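Local coordinates for protein DNA polymerase (Bacillus phage phi29, PDB 2PY5) that replicates the viral genome by protein-primed, strand-displacing DNA synthesis with high processivity and proofreads through a 3'-5' exonuclease, at residues E14-A26 against I146-I158. The protein carries 2 engineered substitutions. Residues are numbered along the deposited sequence; the frame is centred on the assembly and turned at random. Where two conformers were deposited one is given.
With nucleotides of chain A.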
loop_
_atom_site.group_PDB
_atom_site.type_symbol
_atom_site.label_atom_id
_atom_site.label_comp_id
_atom_site.label_asym_id
_atom_site.label_seq_id
_atom_site.Cartn_x
_atom_site.Cartn_y
_atom_site.Cartn_z
ATOM N N GLU F 14 -7.000 -18.421 -15.534
ATOM C CA GLU F 14 -5.656 -18.670 -16.056
ATOM C C GLU F 14 -5.692 -18.252 -17.513
ATOM O O GLU F 14 -6.682 -18.488 -18.217
ATOM C CB GLU F 14 -5.227 -20.125 -15.912
ATOM C CG GLU F 14 -5.331 -20.691 -14.504
ATOM C CD GLU F 14 -4.398 -20.028 -13.484
ATOM O OE1 GLU F 14 -3.420 -19.344 -13.862
ATOM O OE2 GLU F 14 -4.650 -20.222 -12.276
ATOM N N THR F 15 -4.609 -17.623 -17.973
ATOM C CA THR F 15 -4.626 -16.957 -19.265
ATOM C C THR F 15 -3.379 -17.296 -20.087
ATOM O O THR F 15 -2.339 -17.641 -19.544
ATOM C CB THR F 15 -4.729 -15.431 -19.080
ATOM O OG1 THR F 15 -3.575 -14.977 -18.362
ATOM C CG2 THR F 15 -5.986 -15.051 -18.288
ATOM N N THR F 16 -3.503 -17.226 -21.408
ATOM C CA THR F 16 -2.366 -17.423 -22.272
ATOM C C THR F 16 -1.480 -16.184 -22.267
ATOM O O THR F 16 -1.930 -15.094 -21.888
ATOM C CB THR F 16 -2.801 -17.774 -23.693
ATOM O OG1 THR F 16 -3.523 -16.686 -24.264
ATOM C CG2 THR F 16 -3.673 -19.013 -23.686
ATOM N N THR F 17 -0.230 -16.351 -22.697
ATOM C CA THR F 17 0.798 -15.347 -22.445
ATOM C C THR F 17 1.467 -14.857 -23.722
ATOM O O THR F 17 2.582 -14.358 -23.689
ATOM C CB THR F 17 1.829 -15.891 -21.439
ATOM O OG1 THR F 17 2.592 -16.945 -22.030
ATOM C CG2 THR F 17 1.109 -16.407 -20.180
ATOM N N LYS F 18 0.750 -14.973 -24.835
ATOM C CA LYS F 18 1.227 -14.522 -26.141
ATOM C C LYS F 18 0.513 -13.229 -26.517
ATOM O O LYS F 18 -0.716 -13.184 -26.537
ATOM C CB LYS F 18 0.907 -15.567 -27.191
ATOM C CG LYS F 18 1.486 -16.939 -26.930
ATOM C CD LYS F 18 0.836 -17.939 -27.877
ATOM C CE LYS F 18 1.500 -19.298 -27.837
ATOM N NZ LYS F 18 0.943 -20.202 -28.894
ATOM N N VAL F 19 1.274 -12.178 -26.819
ATOM C CA VAL F 19 0.664 -10.895 -27.221
ATOM C C VAL F 19 -0.269 -11.033 -28.439
ATOM O O VAL F 19 -1.253 -10.294 -28.561
ATOM C CB VAL F 19 1.725 -9.789 -27.463
ATOM C CG1 VAL F 19 2.437 -9.453 -26.163
ATOM C CG2 VAL F 19 2.726 -10.200 -28.525
ATOM N N GLU F 20 0.012 -12.009 -29.311
ATOM C CA GLU F 20 -0.797 -12.239 -30.524
ATOM C C GLU F 20 -1.947 -13.208 -30.272
ATOM O O GLU F 20 -2.761 -13.448 -31.162
ATOM C CB GLU F 20 0.055 -12.785 -31.686
ATOM C CG GLU F 20 1.539 -12.697 -31.484
ATOM C CD GLU F 20 2.059 -13.783 -30.554
ATOM O OE1 GLU F 20 2.578 -13.439 -29.482
ATOM O OE2 GLU F 20 1.931 -14.980 -30.900
ATOM N N ASP F 21 -2.032 -13.764 -29.066
ATOM C CA ASP F 21 -3.049 -14.768 -28.777
ATOM C C ASP F 21 -3.311 -14.847 -27.280
ATOM O O ASP F 21 -2.885 -15.785 -26.587
ATOM C CB ASP F 21 -2.613 -16.122 -29.323
ATOM C CG ASP F 21 -3.680 -17.174 -29.197
ATOM O OD1 ASP F 21 -3.351 -18.348 -29.440
ATOM O OD2 ASP F 21 -4.832 -16.838 -28.847
ATOM N N CYS F 22 -3.995 -13.820 -26.796
ATOM C CA CYS F 22 -4.236 -13.614 -25.386
ATOM C C CYS F 22 -5.684 -13.917 -25.053
ATOM O O CYS F 22 -6.601 -13.242 -25.540
ATOM C CB CYS F 22 -3.897 -12.172 -25.040
ATOM S SG CYS F 22 -4.211 -11.695 -23.360
ATOM N N ARG F 23 -5.882 -14.942 -24.231
ATOM C CA ARG F 23 -7.216 -15.395 -23.884
ATOM C C ARG F 23 -7.220 -16.208 -22.599
ATOM O O ARG F 23 -6.214 -16.741 -22.184
ATOM C CB ARG F 23 -7.791 -16.227 -25.033
ATOM C CG ARG F 23 -6.934 -17.365 -25.438
ATOM C CD ARG F 23 -7.437 -18.096 -26.699
ATOM N NE ARG F 23 -6.289 -18.759 -27.304
ATOM C CZ ARG F 23 -5.718 -19.884 -26.865
ATOM N NH1 ARG F 23 -6.208 -20.567 -25.843
ATOM N NH2 ARG F 23 -4.633 -20.322 -27.457
ATOM N N VAL F 24 -8.389 -16.310 -21.995
ATOM C CA VAL F 24 -8.609 -17.190 -20.843
ATOM C C VAL F 24 -8.586 -18.653 -21.307
ATOM O O VAL F 24 -9.275 -19.013 -22.275
ATOM C CB VAL F 24 -9.969 -16.852 -20.177
ATOM C CG1 VAL F 24 -10.358 -17.880 -19.114
ATOM C CG2 VAL F 24 -9.912 -15.449 -19.578
ATOM N N TRP F 25 -7.770 -19.484 -20.654
ATOM C CA TRP F 25 -7.813 -20.932 -20.896
ATOM C C TRP F 25 -8.443 -21.715 -19.746
ATOM O O TRP F 25 -8.769 -22.880 -19.903
ATOM C CB TRP F 25 -6.439 -21.507 -21.273
ATOM C CG TRP F 25 -5.364 -21.447 -20.205
ATOM C CD1 TRP F 25 -4.390 -20.508 -20.104
ATOM C CD2 TRP F 25 -5.135 -22.386 -19.149
ATOM N NE1 TRP F 25 -3.554 -20.802 -19.057
ATOM C CE2 TRP F 25 -3.991 -21.948 -18.446
ATOM C CE3 TRP F 25 -5.766 -23.571 -18.740
ATOM C CZ2 TRP F 25 -3.489 -22.629 -17.332
ATOM C CZ3 TRP F 25 -5.256 -24.255 -17.635
ATOM C CH2 TRP F 25 -4.126 -23.780 -16.948
ATOM N N ALA F 26 -8.609 -21.063 -18.592
ATOM C CA ALA F 26 -9.338 -21.660 -17.475
ATOM C C ALA F 26 -10.003 -20.593 -16.628
ATOM O O ALA F 26 -9.485 -19.493 -16.497
ATOM C CB ALA F 26 -8.415 -22.507 -16.601
ATOM N N ILE F 146 1.429 -22.743 -11.516
ATOM C CA ILE F 146 1.074 -23.255 -12.828
ATOM C C ILE F 146 2.214 -22.911 -13.807
ATOM O O ILE F 146 2.877 -21.879 -13.672
ATOM C CB ILE F 146 -0.310 -22.690 -13.288
ATOM C CG1 ILE F 146 -1.436 -23.590 -12.752
ATOM C CG2 ILE F 146 -0.404 -22.593 -14.808
ATOM C CD1 ILE F 146 -2.790 -23.347 -13.375
ATOM N N ASP F 147 2.475 -23.801 -14.757
ATOM C CA ASP F 147 3.363 -23.490 -15.867
ATOM C C ASP F 147 2.637 -22.473 -16.745
ATOM O O ASP F 147 1.795 -22.848 -17.551
ATOM C CB ASP F 147 3.674 -24.770 -16.655
ATOM C CG ASP F 147 4.584 -24.537 -17.857
ATOM O OD1 ASP F 147 4.928 -23.377 -18.163
ATOM O OD2 ASP F 147 4.956 -25.541 -18.508
ATOM N N TYR F 148 2.965 -21.192 -16.588
ATOM C CA TYR F 148 2.201 -20.113 -17.236
ATOM C C TYR F 148 2.280 -20.149 -18.754
ATOM O O TYR F 148 1.302 -19.852 -19.441
ATOM C CB TYR F 148 2.692 -18.734 -16.787
ATOM C CG TYR F 148 2.722 -18.518 -15.295
ATOM C CD1 TYR F 148 3.891 -18.094 -14.672
ATOM C CD2 TYR F 148 1.600 -18.753 -14.509
ATOM C CE1 TYR F 148 3.939 -17.889 -13.300
ATOM C CE2 TYR F 148 1.640 -18.551 -13.119
ATOM C CZ TYR F 148 2.822 -18.123 -12.535
ATOM O OH TYR F 148 2.907 -17.918 -11.186
ATOM N N HIS F 149 3.450 -20.503 -19.276
ATOM C CA HIS F 149 3.735 -20.301 -20.693
ATOM C C HIS F 149 3.568 -21.555 -21.543
ATOM O O HIS F 149 3.886 -21.531 -22.724
ATOM C CB HIS F 149 5.133 -19.705 -20.840
ATOM C CG HIS F 149 5.336 -18.488 -20.000
ATOM N ND1 HIS F 149 4.635 -17.319 -20.211
ATOM C CD2 HIS F 149 6.109 -18.274 -18.910
ATOM C CE1 HIS F 149 4.994 -16.427 -19.305
ATOM N NE2 HIS F 149 5.894 -16.979 -18.509
ATOM N N LYS F 150 3.058 -22.631 -20.939
ATOM C CA LYS F 150 2.780 -23.854 -21.679
ATOM C C LYS F 150 1.829 -23.564 -22.838
ATOM O O LYS F 150 0.889 -22.756 -22.713
ATOM C CB LYS F 150 2.187 -24.946 -20.775
ATOM C CG LYS F 150 1.658 -26.152 -21.551
ATOM C CD LYS F 150 1.310 -27.328 -20.672
ATOM C CE LYS F 150 0.704 -28.445 -21.511
ATOM N NZ LYS F 150 0.388 -29.659 -20.719
ATOM N N GLU F 151 2.088 -24.229 -23.963
ATOM C CA GLU F 151 1.252 -24.121 -25.149
ATOM C C GLU F 151 -0.137 -24.693 -24.845
ATOM O O GLU F 151 -0.262 -25.887 -24.518
ATOM C CB GLU F 151 1.912 -24.886 -26.300
ATOM C CG GLU F 151 1.047 -25.093 -27.545
ATOM C CD GLU F 151 0.723 -23.805 -28.276
ATOM O OE1 GLU F 151 1.359 -22.764 -27.988
ATOM O OE2 GLU F 151 -0.165 -23.849 -29.161
ATOM N N ARG F 152 -1.155 -23.834 -24.952
ATOM C CA ARG F 152 -2.545 -24.197 -24.659
ATOM C C ARG F 152 -3.492 -23.606 -25.705
ATOM O O ARG F 152 -3.900 -22.451 -25.598
ATOM C CB ARG F 152 -2.943 -23.704 -23.269
ATOM C CG ARG F 152 -2.200 -24.395 -22.131
ATOM C CD ARG F 152 -2.669 -23.875 -20.789
ATOM N NE ARG F 152 -1.958 -24.468 -19.653
ATOM C CZ ARG F 152 -0.949 -23.901 -18.989
ATOM N NH1 ARG F 152 -0.465 -22.725 -19.365
ATOM N NH2 ARG F 152 -0.400 -24.535 -17.956
ATOM N N PRO F 153 -3.829 -24.398 -26.736
ATOM C CA PRO F 153 -4.759 -23.951 -27.760
ATOM C C PRO F 153 -6.176 -23.768 -27.247
ATOM O O PRO F 153 -6.506 -24.167 -26.133
ATOM C CB PRO F 153 -4.727 -25.100 -28.779
ATOM C CG PRO F 153 -3.492 -25.825 -28.499
ATOM C CD PRO F 153 -3.309 -25.739 -27.042
ATOM N N VAL F 154 -7.017 -23.156 -28.067
ATOM C CA VAL F 154 -8.414 -23.025 -27.715
ATOM C C VAL F 154 -8.995 -24.419 -27.454
ATOM O O VAL F 154 -8.817 -25.335 -28.260
ATOM C CB VAL F 154 -9.199 -22.289 -28.813
ATOM C CG1 VAL F 154 -10.698 -22.349 -28.545
ATOM C CG2 VAL F 154 -8.734 -20.857 -28.911
ATOM N N GLY F 155 -9.682 -24.576 -26.320
ATOM C CA GLY F 155 -10.309 -25.861 -25.962
ATOM C C GLY F 155 -9.368 -26.824 -25.264
ATOM O O GLY F 155 -9.705 -27.986 -25.032
ATOM N N TYR F 156 -8.172 -26.341 -24.943
ATOM C CA TYR F 156 -7.175 -27.121 -24.216
ATOM C C TYR F 156 -7.784 -27.748 -22.960
ATOM O O TYR F 156 -8.495 -27.076 -22.186
ATOM C CB TYR F 156 -5.967 -26.231 -23.862
ATOM C CG TYR F 156 -5.048 -26.791 -22.806
ATOM C CD1 TYR F 156 -4.058 -27.700 -23.139
ATOM C CD2 TYR F 156 -5.148 -26.391 -21.483
ATOM C CE1 TYR F 156 -3.208 -28.218 -22.184
ATOM C CE2 TYR F 156 -4.300 -26.920 -20.517
ATOM C CZ TYR F 156 -3.330 -27.819 -20.877
ATOM O OH TYR F 156 -2.476 -28.337 -19.934
ATOM N N LYS F 157 -7.509 -29.040 -22.790
ATOM C CA LYS F 157 -8.017 -29.828 -21.670
ATOM C C LYS F 157 -7.215 -29.574 -20.395
ATOM O O LYS F 157 -6.023 -29.878 -20.330
ATOM C CB LYS F 157 -7.947 -31.308 -22.037
ATOM C CG LYS F 157 -8.338 -32.291 -20.948
ATOM C CD LYS F 157 -8.548 -33.665 -21.555
ATOM C CE LYS F 157 -8.444 -34.784 -20.546
ATOM N NZ LYS F 157 -8.572 -36.109 -21.223
ATOM N N ILE F 158 -7.887 -29.048 -19.377
ATOM C CA ILE F 158 -7.252 -28.754 -18.097
ATOM C C ILE F 158 -6.830 -30.053 -17.401
ATOM O O ILE F 158 -7.633 -30.983 -17.278
ATOM C CB ILE F 158 -8.207 -27.952 -17.166
ATOM C CG1 ILE F 158 -8.650 -26.638 -17.828
ATOM C CG2 ILE F 158 -7.526 -27.647 -15.847
ATOM C CD1 ILE F 158 -9.792 -25.944 -17.093
ATOM P P DT A 7 -2.047 -15.742 -11.189
ATOM O OP1 DT A 7 -3.004 -16.797 -10.819
ATOM O OP2 DT A 7 -0.686 -15.745 -10.616
ATOM O "O5'" DT A 7 -1.831 -15.709 -12.772
ATOM C "C5'" DT A 7 -2.926 -15.577 -13.665
ATOM C "C4'" DT A 7 -2.382 -15.610 -15.082
ATOM O "O4'" DT A 7 -1.435 -14.537 -15.254
ATOM C "C3'" DT A 7 -1.604 -16.868 -15.473
ATOM O "O3'" DT A 7 -2.456 -17.927 -15.930
ATOM C "C2'" DT A 7 -0.759 -16.332 -16.619
ATOM C "C1'" DT A 7 -0.431 -14.917 -16.176
ATOM N N1 DT A 7 0.922 -14.770 -15.527
ATOM C C2 DT A 7 2.001 -14.581 -16.355
ATOM O O2 DT A 7 1.913 -14.538 -17.569
ATOM N N3 DT A 7 3.201 -14.441 -15.716
ATOM C C4 DT A 7 3.426 -14.466 -14.355
ATOM O O4 DT A 7 4.561 -14.330 -13.886
ATOM C C5 DT A 7 2.255 -14.667 -13.538
ATOM C C7 DT A 7 2.385 -14.707 -12.045
ATOM C C6 DT A 7 1.064 -14.807 -14.146
HETATM O O HOH W 1 -1.165 -19.723 -17.761
HETATM O O HOH W 2 -8.227 -24.349 -22.070
#
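The hairpin of E14-A26, with a classic beta bulge where W25 N and A26 N both bond E14 O, packs against the irregular loop I146-I158, T17 and H149 lying nearest (CA atoms 6.0 Å apart). W25 is the centre: the R152 guanidinium lies flat on its ring, planes 6° apart. NH1 and NH2 of R152 also grip D147 O, helping to fix the rotation of the stacked group. Y156 meets W25 in an offset edge-to-face pair, planes at 85°. R23, with CG lodged between backbone N and carbonyl carbon (chi1 55°) and the chain straight from CG to NE, brings NH1 and NH2 end-on to R152 O, while NE and NH2 hold D21. K18 NZ forms a salt bridge with E151, bonding OE1 on its syn lone pair at 2.7 Å, and T17 OG1 bonds H149 ND1. DT7 of chain A marks the exonuclease site: its O3' donates to E14 OE1 (2.7 Å), essential for 3'-5' exonucleolysis, and accepts from T15 N; Y148 lays a ring face on the thymine, and T15 and Y148 stabilise the frayed primer terminus. Helix 160-182 packs on E14, W25 and I146, its E162 forming a salt bridge with R152 NH2 and a hydrogen bond with Y156 OH, while helix 63-76 meets T15.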